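Local coordinates for protein aromatic amino acid aminotransferase I (Candida albicans WO-1, PDB 6HNU) that probably catalyses the transfer of amino groups from aromatic L-amino acids to 2-oxoglutarate, using pyridoxal 5'-phosphate as cofactor, at residues 14-17 with 18-22; 46-50 with 51-55; 97-100 with 101-105; 163-167 with 168-172; 300-303 with 304-308. All coordinates share one frame; numbering follows the deposited sequence.

In the fold
In chain order, the five contacts run from the N-terminal arm to the cofactor site of a pyridoxal-phosphate aminotransferase dimer. Contact 1 caps helix 18-22, far from the ligands; its centre is about 23 Å from that of contact 4. Contacts 2 and 3 touch each other, centres about 9 Å apart, and together reach over to the active site of the second subunit, where Tyr-105 meets the cofactor phosphate. Contacts 4 and 5, centres about 20 Å apart, both touch this chain's own cofactor. Contact 4 follows strand 158-162 and contact 5 joins strands 292-297 and 309-314; these three strands belong to one mixed sheet. Each active site therefore draws on both subunits.

Contact 1: residues 14-17 with 18-22; sequences HLLS and NESKA
From Ser-17, whose backbone is still extended, the chain turns straight into the first turn of helix 18-22, and Lys-21 N closes that turn by donating to Ser-17 O over 3.1 Å. This is a helix N-cap. The Ser-17 side chain takes the place of a missing carbonyl: its OG accepts from Ser-20 N at 3.0 Å with an N-H...O angle of 156°. With chi1 at 82°, OG sits between the backbone N and the carbonyl carbon of its own residue, and that setting turns it over the start of the helix. Two N-H groups of the first turn are thus satisfied by one residue.

Glu-19 folds back beside the cap. Its chain bends at chi2 (85°), and OE1 comes to 3.4 Å from Ser-17 CB, while Ser-154 OG gives this carboxylate oxygen its hydrogen bond. On the buried side Leu-16 approaches the helix with one methyl, CD2 lying 3.9 Å from Ser-20 OG. The same leucine rests on Thr-151 and Phe-152 of helix 141-152 and on Leu-317 of helix 315-327, so the cap packs against both helices, away from the ligand sites. Ser-20 O adds a hydrogen bond to Arg-320.

Lys-21 runs the other way. Extended beyond CG, its aliphatic chain passes back over the approach to the helix, and CG packs obliquely across Leu-16 CB at 4.0 Å. Its ammonium group ends above the backbone of the preceding turn, with NZ 3.6 Å from Leu-16 O and 3.9 Å from His-14 CA.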
# COMPACT_ATOMS: atom_id res chain seq x y z
N HIS B 14 -12.61 -17.67 15.43
CA HIS B 14 -13.41 -18.55 14.53
C HIS B 14 -13.97 -17.76 13.33
O HIS B 14 -14.42 -18.38 12.34
CB HIS B 14 -14.50 -19.28 15.34
CG HIS B 14 -15.52 -18.36 15.94
ND1 HIS B 14 -15.28 -17.66 17.10
CD2 HIS B 14 -16.75 -18.02 15.54
CE1 HIS B 14 -16.35 -16.95 17.41
NE2 HIS B 14 -17.25 -17.13 16.46
N LEU B 15 -13.94 -16.43 13.33
CA LEU B 15 -14.49 -15.67 12.17
C LEU B 15 -13.37 -15.33 11.17
O LEU B 15 -13.69 -14.88 10.04
CB LEU B 15 -15.20 -14.42 12.69
CG LEU B 15 -16.44 -14.73 13.52
CD1 LEU B 15 -17.13 -13.44 13.94
CD2 LEU B 15 -17.39 -15.66 12.76
N LEU B 16 -12.10 -15.56 11.54
CA LEU B 16 -10.98 -15.45 10.57
C LEU B 16 -11.16 -16.49 9.46
O LEU B 16 -11.63 -17.60 9.76
CB LEU B 16 -9.65 -15.66 11.27
CG LEU B 16 -9.25 -14.62 12.30
CD1 LEU B 16 -8.11 -15.14 13.15
CD2 LEU B 16 -8.87 -13.27 11.65
N SER B 17 -10.80 -16.13 8.24
CA SER B 17 -10.62 -17.08 7.11
C SER B 17 -9.53 -18.09 7.50
O SER B 17 -8.57 -17.73 8.26
CB SER B 17 -10.29 -16.34 5.85
OG SER B 17 -8.91 -16.03 5.80
N ASN B 18 -9.65 -19.32 7.01
CA ASN B 18 -8.62 -20.38 7.12
C ASN B 18 -7.26 -19.81 6.66
O ASN B 18 -6.27 -20.00 7.39
CB ASN B 18 -9.05 -21.63 6.33
CG ASN B 18 -10.17 -22.38 7.01
OD1 ASN B 18 -10.54 -22.07 8.15
ND2 ASN B 18 -10.74 -23.36 6.34
N GLU B 19 -7.25 -19.02 5.59
CA GLU B 19 -6.01 -18.50 4.96
C GLU B 19 -5.33 -17.50 5.93
O GLU B 19 -4.09 -17.54 6.09
CB GLU B 19 -6.35 -17.91 3.59
CG GLU B 19 -6.95 -18.94 2.61
CD GLU B 19 -8.46 -19.19 2.68
OE1 GLU B 19 -9.13 -18.60 3.53
OE2 GLU B 19 -8.96 -19.95 1.85
N SER B 20 -6.11 -16.66 6.59
CA SER B 20 -5.59 -15.65 7.55
C SER B 20 -4.96 -16.40 8.73
O SER B 20 -3.83 -16.07 9.15
CB SER B 20 -6.68 -14.73 7.98
OG SER B 20 -6.21 -13.76 8.88
N LYS B 21 -5.66 -17.41 9.26
CA LYS B 21 -5.16 -18.17 10.44
C LYS B 21 -3.81 -18.83 10.13
O LYS B 21 -2.98 -18.88 11.03
CB LYS B 21 -6.16 -19.26 10.82
CG LYS B 21 -7.33 -18.83 11.69
CD LYS B 21 -8.50 -19.75 11.43
CE LYS B 21 -9.46 -19.85 12.58
NZ LYS B 21 -10.81 -20.23 12.10
N ALA B 22 -3.62 -19.32 8.91
CA ALA B 22 -2.40 -20.03 8.45
C ALA B 22 -1.20 -19.09 8.20
O ALA B 22 -0.08 -19.61 8.02
CB ALA B 22 -2.72 -20.82 7.22

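Contact 2: residues 46-50 with 51-55; sequences GLPLS and DYFPF
Leu-49 and Tyr-52 meet because Leu-49 holds CG between its backbone N and carbonyl carbon (chi1 40°), which swings CD2 forward, while Tyr-52 keeps CG beside its own N and lays its ring beneath that methyl. CD2 stands almost over the middle of the ring, 3.4 Å from the Tyr-52 ring centroid and 13° off the normal, a close CH-pi contact. The same methyl also brushes Asp-51 CB at 3.7 Å.

A second CH-pi contact forms one residue further on. Ser-50 CA lies over the Phe-53 ring, 3.5 Å from the centroid and only 6° off the normal. Ser-50 CB touches the same face, 3.6 Å from Phe-53 CE2, and Pro-48 CG comes up to the ring edge, 4.3 Å from CE1. The backbone fixes the two residues: Phe-53 N donates to Ser-50 O at 3.0 Å, reaching it from above the carbonyl plane.

Both rings also pack on the second subunit, Tyr-52 on its Ile-71 and Phe-53 on its Leu-302. Residues 50-53 form a 3-10 turn with an i to i+3 bond, following Gly-46 and Leu-47, which line the phenylalanine pocket.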
# COMPACT_ATOMS: atom_id res chain seq x y z
N GLY B 46 19.12 -7.65 7.05
CA GLY B 46 19.06 -7.09 5.68
C GLY B 46 18.83 -5.59 5.66
O GLY B 46 18.44 -5.07 4.58
N LEU B 47 19.06 -4.89 6.78
CA LEU B 47 18.70 -3.45 6.90
C LEU B 47 19.77 -2.60 6.24
O LEU B 47 20.95 -2.77 6.52
CB LEU B 47 18.59 -3.05 8.37
CG LEU B 47 17.36 -3.50 9.13
CD1 LEU B 47 17.27 -2.73 10.45
CD2 LEU B 47 16.08 -3.33 8.33
N PRO B 48 19.40 -1.61 5.41
CA PRO B 48 20.40 -0.69 4.89
C PRO B 48 20.74 0.23 6.07
O PRO B 48 20.06 0.22 7.09
CB PRO B 48 19.67 -0.00 3.74
CG PRO B 48 18.25 0.08 4.27
CD PRO B 48 18.04 -1.21 5.03
N LEU B 49 21.81 0.99 5.92
CA LEU B 49 22.31 1.88 6.99
C LEU B 49 21.68 3.25 6.69
O LEU B 49 21.59 3.63 5.48
CB LEU B 49 23.86 1.86 7.05
CG LEU B 49 24.69 1.83 5.76
CD1 LEU B 49 24.40 0.64 4.83
CD2 LEU B 49 24.59 3.13 4.98
N SER B 50 21.21 3.95 7.72
CA SER B 50 20.57 5.28 7.57
C SER B 50 21.60 6.31 7.04
O SER B 50 21.17 7.34 6.49
CB SER B 50 19.89 5.71 8.85
OG SER B 50 20.82 6.23 9.79
N ASP B 51 22.89 5.99 7.09
CA ASP B 51 24.01 6.92 6.73
C ASP B 51 23.83 7.44 5.31
O ASP B 51 24.18 8.63 5.07
CB ASP B 51 25.38 6.23 6.82
CG ASP B 51 25.74 5.60 8.17
OD1 ASP B 51 24.88 5.56 9.10
OD2 ASP B 51 26.91 5.15 8.29
N TYR B 52 23.31 6.64 4.37
CA TYR B 52 23.20 7.06 2.94
C TYR B 52 21.84 7.72 2.64
O TYR B 52 21.75 8.32 1.57
CB TYR B 52 23.48 5.91 1.97
CG TYR B 52 24.82 5.22 2.14
CD1 TYR B 52 25.92 5.87 2.68
CD2 TYR B 52 24.98 3.89 1.76
CE1 TYR B 52 27.13 5.21 2.86
CE2 TYR B 52 26.19 3.23 1.90
CZ TYR B 52 27.28 3.89 2.44
OH TYR B 52 28.46 3.22 2.57
N PHE B 53 20.81 7.59 3.49
CA PHE B 53 19.46 8.18 3.21
C PHE B 53 19.67 9.64 2.81
O PHE B 53 20.16 10.41 3.64
CB PHE B 53 18.48 8.11 4.39
CG PHE B 53 18.14 6.73 4.92
CD1 PHE B 53 18.51 5.57 4.24
CD2 PHE B 53 17.39 6.60 6.08
CE1 PHE B 53 18.20 4.32 4.75
CE2 PHE B 53 17.08 5.34 6.59
CZ PHE B 53 17.44 4.22 5.90
N PRO B 54 19.37 10.04 1.55
CA PRO B 54 19.71 11.38 1.07
C PRO B 54 18.72 12.47 1.50
O PRO B 54 18.33 13.28 0.69
CB PRO B 54 19.74 11.18 -0.46
CG PRO B 54 18.61 10.18 -0.68
CD PRO B 54 18.76 9.21 0.49
N PHE B 55 18.30 12.43 2.76
CA PHE B 55 17.29 13.35 3.36
C PHE B 55 17.77 13.76 4.74
O PHE B 55 17.66 12.97 5.68
CB PHE B 55 15.90 12.73 3.42
CG PHE B 55 15.40 12.20 2.10
CD1 PHE B 55 14.83 13.05 1.17
CD2 PHE B 55 15.49 10.86 1.80
CE1 PHE B 55 14.32 12.57 -0.03
CE2 PHE B 55 15.02 10.38 0.59
CZ PHE B 55 14.43 11.23 -0.31

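Contact 3: residues 97-100 with 101-105; sequences IELA and RSLQY. With PLP (pyridoxal-5'-phosphate), chain D; PHE (phenylalanine), chain E.
Glu-98 and Arg-101 form the tight end of this contact. The arginine, bent at chi3 (56°), offers its guanidinium side-on: NE bonds to Glu-98 OE2 at 2.9 Å and NH2 to Glu-98 OE1 at 3.0 Å. Both oxygens lie near the guanidinium plane, yet the carboxylate is turned 49° against it and is met from above its own plane. Ile-97 CG2 lies over one guanidinium face, toward its rim, and Glu-113 gives NH1 a second salt bridge. The backbone is tied as well: Glu-98, the N-cap, accepts on its O from Ser-102 N at 2.8 Å and from Arg-101 N, while Ser-102 OG donates to Ile-97 O.

Past the helix the packing thins. The Gln-104 side chain touches residues 97-100 only through CB; its NE2 bonds to Pro-48 O. Tyr-105 leaves for the second subunit's active site, where its OH donates to PLP O3P over a very short 2.5 Å and is also hydrogen-bonded to Lys-300 of that subunit; bound phenylalanine CD1 lies over its ring.

The turn packs on helix 112-126 through Ile-97 and Arg-101, and on helix 334-377 through Ile-97, Ser-102 and Leu-103.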
# COMPACT_ATOMS: atom_id res chain seq x y z
N ILE B 97 9.44 11.58 14.70
CA ILE B 97 9.97 10.29 14.17
C ILE B 97 11.07 10.67 13.19
O ILE B 97 10.80 10.93 12.00
CB ILE B 97 8.87 9.38 13.60
CG1 ILE B 97 7.52 9.54 14.33
CG2 ILE B 97 9.37 7.95 13.65
CD1 ILE B 97 6.31 9.05 13.58
N GLU B 98 12.28 10.78 13.73
CA GLU B 98 13.46 11.27 12.99
C GLU B 98 13.64 10.39 11.75
O GLU B 98 13.31 9.17 11.82
CB GLU B 98 14.69 11.30 13.91
CG GLU B 98 15.18 9.93 14.35
CD GLU B 98 14.50 9.30 15.55
OE1 GLU B 98 13.57 9.93 16.11
OE2 GLU B 98 14.88 8.15 15.89
N LEU B 99 14.09 10.98 10.64
CA LEU B 99 14.06 10.29 9.32
C LEU B 99 14.97 9.06 9.33
O LEU B 99 14.71 8.15 8.54
CB LEU B 99 14.48 11.24 8.20
CG LEU B 99 13.68 12.54 8.08
CD1 LEU B 99 14.22 13.34 6.91
CD2 LEU B 99 12.19 12.24 7.91
N ALA B 100 16.04 9.03 10.14
CA ALA B 100 16.92 7.85 10.25
C ALA B 100 16.07 6.63 10.66
O ALA B 100 16.43 5.51 10.28
CB ALA B 100 18.05 8.14 11.23
N ARG B 101 14.97 6.84 11.38
CA ARG B 101 14.00 5.82 11.85
C ARG B 101 12.73 5.80 10.97
O ARG B 101 12.35 4.68 10.51
CB ARG B 101 13.71 6.06 13.33
CG ARG B 101 12.77 5.05 13.99
CD ARG B 101 12.89 5.02 15.53
NE ARG B 101 12.65 6.36 16.03
CZ ARG B 101 11.48 6.81 16.49
NH1 ARG B 101 10.44 5.99 16.59
NH2 ARG B 101 11.36 8.08 16.85
N SER B 102 12.09 6.94 10.65
CA SER B 102 10.83 6.91 9.84
C SER B 102 11.10 6.44 8.40
O SER B 102 10.17 5.93 7.77
CB SER B 102 10.09 8.25 9.90
OG SER B 102 10.98 9.35 9.73
N LEU B 103 12.31 6.63 7.85
CA LEU B 103 12.69 6.21 6.47
C LEU B 103 13.40 4.84 6.48
O LEU B 103 13.75 4.32 5.39
CB LEU B 103 13.56 7.30 5.82
CG LEU B 103 12.87 8.62 5.54
CD1 LEU B 103 13.79 9.53 4.75
CD2 LEU B 103 11.54 8.41 4.80
N GLN B 104 13.58 4.24 7.66
CA GLN B 104 14.08 2.85 7.82
C GLN B 104 12.90 1.88 7.78
O GLN B 104 11.80 2.27 8.18
CB GLN B 104 14.85 2.72 9.14
CG GLN B 104 15.52 1.37 9.36
CD GLN B 104 16.41 0.95 8.22
OE1 GLN B 104 15.95 0.41 7.21
NE2 GLN B 104 17.71 1.20 8.36
N TYR B 105 13.10 0.62 7.40
CA TYR B 105 12.07 -0.41 7.66
C TYR B 105 11.76 -0.40 9.16
O TYR B 105 12.66 -0.15 9.98
CB TYR B 105 12.56 -1.79 7.24
CG TYR B 105 12.76 -2.00 5.77
CD1 TYR B 105 11.69 -2.22 4.92
CD2 TYR B 105 14.03 -2.00 5.22
CE1 TYR B 105 11.87 -2.49 3.59
CE2 TYR B 105 14.23 -2.22 3.86
CZ TYR B 105 13.14 -2.47 3.05
OH TYR B 105 13.33 -2.69 1.74
N1 PLP D . 12.34 -8.18 -2.63
C2 PLP D . 13.41 -8.78 -2.14
C2A PLP D . 13.92 -10.00 -2.82
C3 PLP D . 14.07 -8.29 -0.99
O3 PLP D . 15.15 -8.97 -0.51
C4 PLP D . 13.55 -7.15 -0.34
C4A PLP D . 14.21 -6.64 0.87
C5 PLP D . 12.42 -6.54 -0.88
C6 PLP D . 11.82 -7.11 -1.98
C5A PLP D . 11.81 -5.32 -0.24
O4P PLP D . 11.35 -4.36 -1.23
P PLP D . 10.56 -3.00 -0.88
O1P PLP D . 9.16 -3.44 -0.44
O2P PLP D . 10.67 -2.27 -2.18
O3P PLP D . 11.36 -2.33 0.25
N PHE E . 14.12 -7.21 2.18
CA PHE E . 14.15 -6.77 3.61
C PHE E . 14.89 -7.84 4.45
O PHE E . 14.46 -8.22 5.54
CB PHE E . 12.72 -6.48 4.09
CG PHE E . 12.53 -6.43 5.59
CD1 PHE E . 13.38 -5.68 6.39
CD2 PHE E . 11.50 -7.14 6.19
CE1 PHE E . 13.20 -5.64 7.77
CE2 PHE E . 11.32 -7.08 7.56
CZ PHE E . 12.16 -6.33 8.35
OXT PHE E . 15.96 -8.34 4.04

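Contact 4: residues 163-167 with 168-172; sequences EYTFS and SALES. With PLP (pyridoxal-5'-phosphate), chain I; PHE (phenylalanine), chain J.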
# COMPACT_ATOMS: atom_id res chain seq x y z
N GLU B 163 -27.51 -1.79 0.36
CA GLU B 163 -28.00 -2.17 -0.99
C GLU B 163 -27.56 -1.13 -2.02
O GLU B 163 -27.50 -1.50 -3.17
CB GLU B 163 -29.51 -2.38 -1.05
CG GLU B 163 -30.31 -1.10 -1.00
CD GLU B 163 -31.82 -1.29 -1.14
OE1 GLU B 163 -32.53 -0.83 -0.25
OE2 GLU B 163 -32.25 -1.84 -2.12
N TYR B 164 -27.25 0.11 -1.62
CA TYR B 164 -26.50 1.10 -2.42
C TYR B 164 -25.23 1.43 -1.65
O TYR B 164 -25.34 1.80 -0.48
CB TYR B 164 -27.25 2.40 -2.68
CG TYR B 164 -28.54 2.18 -3.43
CD1 TYR B 164 -29.70 1.86 -2.75
CD2 TYR B 164 -28.56 2.17 -4.80
CE1 TYR B 164 -30.88 1.57 -3.43
CE2 TYR B 164 -29.74 1.95 -5.50
CZ TYR B 164 -30.90 1.63 -4.81
OH TYR B 164 -32.07 1.36 -5.45
N THR B 165 -24.09 1.21 -2.28
CA THR B 165 -22.80 1.38 -1.54
C THR B 165 -21.67 1.76 -2.50
O THR B 165 -21.93 2.01 -3.70
CB THR B 165 -22.52 0.12 -0.71
OG1 THR B 165 -21.47 0.48 0.20
CG2 THR B 165 -22.18 -1.09 -1.55
N PHE B 166 -20.44 1.77 -2.00
CA PHE B 166 -19.23 2.29 -2.67
C PHE B 166 -18.78 1.30 -3.75
O PHE B 166 -18.58 0.14 -3.42
CB PHE B 166 -18.19 2.50 -1.58
CG PHE B 166 -16.90 3.13 -2.00
CD1 PHE B 166 -16.86 4.06 -3.03
CD2 PHE B 166 -15.72 2.80 -1.34
CE1 PHE B 166 -15.67 4.68 -3.36
CE2 PHE B 166 -14.53 3.38 -1.70
CZ PHE B 166 -14.51 4.33 -2.71
N SER B 167 -18.70 1.71 -5.01
CA SER B 167 -18.35 0.80 -6.14
C SER B 167 -17.00 0.10 -5.93
O SER B 167 -16.94 -1.11 -6.18
CB SER B 167 -18.41 1.53 -7.46
OG SER B 167 -19.76 1.93 -7.71
N SER B 168 -15.99 0.82 -5.42
CA SER B 168 -14.63 0.29 -5.16
C SER B 168 -14.70 -0.85 -4.15
O SER B 168 -13.96 -1.82 -4.33
CB SER B 168 -13.67 1.36 -4.72
OG SER B 168 -13.56 2.35 -5.71
N ALA B 169 -15.56 -0.74 -3.12
CA ALA B 169 -15.65 -1.81 -2.09
C ALA B 169 -16.24 -3.08 -2.72
O ALA B 169 -15.78 -4.21 -2.38
CB ALA B 169 -16.45 -1.32 -0.91
N LEU B 170 -17.21 -2.94 -3.61
CA LEU B 170 -17.85 -4.09 -4.29
C LEU B 170 -16.83 -4.72 -5.25
O LEU B 170 -16.77 -5.95 -5.30
CB LEU B 170 -19.08 -3.59 -5.05
CG LEU B 170 -20.24 -3.06 -4.21
CD1 LEU B 170 -21.39 -2.64 -5.12
CD2 LEU B 170 -20.69 -4.08 -3.19
N GLU B 171 -16.14 -3.91 -6.04
CA GLU B 171 -15.06 -4.39 -6.95
C GLU B 171 -14.03 -5.19 -6.16
O GLU B 171 -13.61 -6.25 -6.64
CB GLU B 171 -14.37 -3.22 -7.66
CG GLU B 171 -13.29 -3.64 -8.67
CD GLU B 171 -13.79 -4.57 -9.78
OE1 GLU B 171 -15.00 -4.54 -10.05
OE2 GLU B 171 -12.98 -5.35 -10.34
N SER B 172 -13.58 -4.69 -5.00
CA SER B 172 -12.60 -5.41 -4.16
C SER B 172 -13.17 -6.79 -3.79
O SER B 172 -12.42 -7.78 -3.93
CB SER B 172 -12.24 -4.59 -2.96
OG SER B 172 -11.36 -5.32 -2.12
N1 PLP I . -14.34 4.08 1.75
C2 PLP I . -15.39 4.76 1.29
C2A PLP I . -16.76 4.25 1.61
C3 PLP I . -15.23 5.91 0.53
O3 PLP I . -16.35 6.51 0.03
C4 PLP I . -13.93 6.35 0.22
C4A PLP I . -13.74 7.54 -0.61
C5 PLP I . -12.83 5.65 0.74
C6 PLP I . -13.09 4.51 1.47
C5A PLP I . -11.41 6.02 0.40
O4P PLP I . -10.58 6.04 1.59
P PLP I . -9.05 6.26 1.56
O1P PLP I . -8.75 6.34 3.05
O2P PLP I . -8.79 7.58 0.79
O3P PLP I . -8.41 5.05 0.87
N PHE J . -14.33 7.60 -1.89
CA PHE J . -13.75 8.31 -3.07
C PHE J . -14.78 8.27 -4.20
O PHE J . -15.89 8.79 -4.04
CB PHE J . -12.38 7.71 -3.42
CG PHE J . -11.91 7.99 -4.82
CD1 PHE J . -12.03 9.25 -5.38
CD2 PHE J . -11.33 6.97 -5.57
CE1 PHE J . -11.59 9.49 -6.68
CE2 PHE J . -10.90 7.21 -6.87
CZ PHE J . -11.02 8.47 -7.42
OXT PHE J . -14.54 7.71 -5.28
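Phe-166 meets Ser-168 CB with one face of its ring, but Ser-168 has two conformers and the detail of that face is doubtful. The opposite face is clearer: there lies the pyridine of PLP, with C3 above the ring toward its rim and C2 3.3 Å from Phe-166 CD2. At the far end Phe-166 CZ comes within 3.4 Å of the N of the bound phenylalanine. That nitrogen is itself 1.4 Å from PLP C4A, a bonding distance consistent with a substrate-cofactor adduct. With CG anti to the backbone N (chi1 -175°), the phenyl group extends from the start of the helix to lie across the pyridine. An aromatic ring over this face is characteristic of fold-type I aminotransferases.

The next shell fixes the residue. Phe-166 is the N-cap of helix 167-175, and its O takes weak bonds from Ala-169 N at 3.2 Å and Leu-170 N at 3.4 Å. A straighter bond follows, Glu-171 N to Ser-167 O at 2.9 Å and 172°. Before the cap, Thr-165 CG2 packs against Leu-170 CD2 at 3.7 Å.

Further out, Glu-171 OE2 bonds to Gln-24 N of the second subunit, and Ala-169 O to Trp-145 of helix 141-152. The turn connects strand 158-162 to helix 167-175, with Thr-165, Phe-166 and Ala-169 against Tyr-211 of strand 209-212 and Leu-170 on Thr-180 of strand 179-186.

Contact 5: residues 300-303 with 304-308; sequences KVLA and PGLRL. With PLP (pyridoxal-5'-phosphate), chain I.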
# COMPACT_ATOMS: atom_id res chain seq x y z
N LYS B 300 -10.22 12.53 4.08
CA LYS B 300 -11.26 13.57 3.95
C LYS B 300 -11.05 14.67 4.99
O LYS B 300 -11.84 15.64 5.00
CB LYS B 300 -12.67 13.02 4.14
CG LYS B 300 -12.97 11.68 3.51
CD LYS B 300 -12.76 11.63 2.06
CE LYS B 300 -13.05 10.22 1.57
NZ LYS B 300 -12.94 10.11 0.10
N VAL B 301 -10.03 14.51 5.86
CA VAL B 301 -9.76 15.42 7.01
C VAL B 301 -8.51 16.24 6.72
O VAL B 301 -8.55 17.49 6.88
CB VAL B 301 -9.66 14.64 8.33
CG1 VAL B 301 -9.19 15.56 9.44
CG2 VAL B 301 -10.97 13.97 8.70
N LEU B 302 -7.41 15.62 6.30
CA LEU B 302 -6.17 16.33 5.97
C LEU B 302 -6.01 16.35 4.45
O LEU B 302 -6.22 17.44 3.85
CB LEU B 302 -5.00 15.65 6.70
CG LEU B 302 -5.07 15.61 8.22
CD1 LEU B 302 -3.81 14.97 8.77
CD2 LEU B 302 -5.28 16.99 8.86
N ALA B 303 -5.68 15.22 3.82
CA ALA B 303 -5.56 15.15 2.34
C ALA B 303 -5.53 13.68 1.90
O ALA B 303 -4.91 12.86 2.57
CB ALA B 303 -4.33 15.89 1.87
N PRO B 304 -6.15 13.32 0.77
CA PRO B 304 -6.08 11.94 0.27
C PRO B 304 -4.65 11.41 0.05
O PRO B 304 -4.41 10.21 0.25
CB PRO B 304 -6.83 12.01 -1.06
CG PRO B 304 -7.74 13.22 -0.95
CD PRO B 304 -6.99 14.19 -0.08
N GLY B 305 -3.73 12.29 -0.35
CA GLY B 305 -2.35 11.91 -0.74
C GLY B 305 -1.51 11.46 0.44
O GLY B 305 -0.39 11.00 0.21
N LEU B 306 -1.95 11.65 1.69
CA LEU B 306 -1.24 11.08 2.86
C LEU B 306 -1.13 9.57 2.67
O LEU B 306 -0.08 9.00 3.08
CB LEU B 306 -1.97 11.42 4.16
CG LEU B 306 -1.50 12.69 4.87
CD1 LEU B 306 -2.58 13.24 5.79
CD2 LEU B 306 -0.21 12.47 5.65
N ARG B 307 -2.17 8.94 2.16
CA ARG B 307 -2.16 7.46 2.05
C ARG B 307 -1.83 6.92 3.45
O ARG B 307 -0.90 6.18 3.61
CB ARG B 307 -1.16 6.98 0.99
CG ARG B 307 -1.59 7.21 -0.45
CD ARG B 307 -2.91 6.55 -0.79
NE ARG B 307 -4.02 7.44 -0.55
CZ ARG B 307 -5.25 7.08 -0.27
NH1 ARG B 307 -6.16 8.02 -0.08
NH2 ARG B 307 -5.59 5.81 -0.14
N LEU B 308 -2.63 7.33 4.43
CA LEU B 308 -2.41 7.00 5.84
C LEU B 308 -3.76 6.92 6.52
O LEU B 308 -4.58 7.87 6.44
CB LEU B 308 -1.56 8.08 6.50
CG LEU B 308 -1.12 7.82 7.94
CD1 LEU B 308 -0.30 6.54 8.08
CD2 LEU B 308 -0.30 9.00 8.46
N1 PLP I . -14.34 4.08 1.75
C2 PLP I . -15.39 4.76 1.29
C2A PLP I . -16.76 4.25 1.61
C3 PLP I . -15.23 5.91 0.53
O3 PLP I . -16.35 6.51 0.03
C4 PLP I . -13.93 6.35 0.22
C4A PLP I . -13.74 7.54 -0.61
C5 PLP I . -12.83 5.65 0.74
C6 PLP I . -13.09 4.51 1.47
C5A PLP I . -11.41 6.02 0.40
O4P PLP I . -10.58 6.04 1.59
P PLP I . -9.05 6.26 1.56
O1P PLP I . -8.75 6.34 3.05
O2P PLP I . -8.79 7.58 0.79
O3P PLP I . -8.41 5.05 0.87
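Ala-303 is extended and leads into a 3-10 turn at 304-306, where Leu-306 N gives a weak bond to Ala-303 O at 3.3 Å. The turn belongs to the loop between strands 292-297 and 309-314; it carries Arg-307, which binds the cofactor phosphate, as an arginine commonly does in fold-type I aminotransferases. Ala-303 CB lies against the ring of the proline, 3.7 Å from Pro-304 CD. Leu-302 and Leu-306 also cross, but Leu-306 was modelled in two conformers, so the fine detail of that packing is doubtful. Pro-304 packs on Leu-103 of the second subunit, and Ala-303 on Phe-53 of the same subunit.

Arg-307 has left-handed backbone angles, and its side chain, bent at chi2 and chi3, curls back over the turn. Pro-304 O is gripped three times: by Arg-307 N, by Arg-307 NE at 2.9 Å and by Arg-307 NH1 at 2.8 Å. Both side-chain donors share this one oxygen, which probably holds the rotation of the guanidinium, with the NH1/NH2 edge toward the phosphate; NH1 serves both. Lys-300, meanwhile, sends its chain toward the C4A end of the cofactor, and Tyr-105 OH of the second subunit bonds to its NZ.

Two nearly straight bonds carry the guanidinium to the phosphate: Arg-307 NH1 to PLP O2P at 2.8 Å (168°) and Arg-307 NH2 to PLP O3P at 3.1 Å (170°).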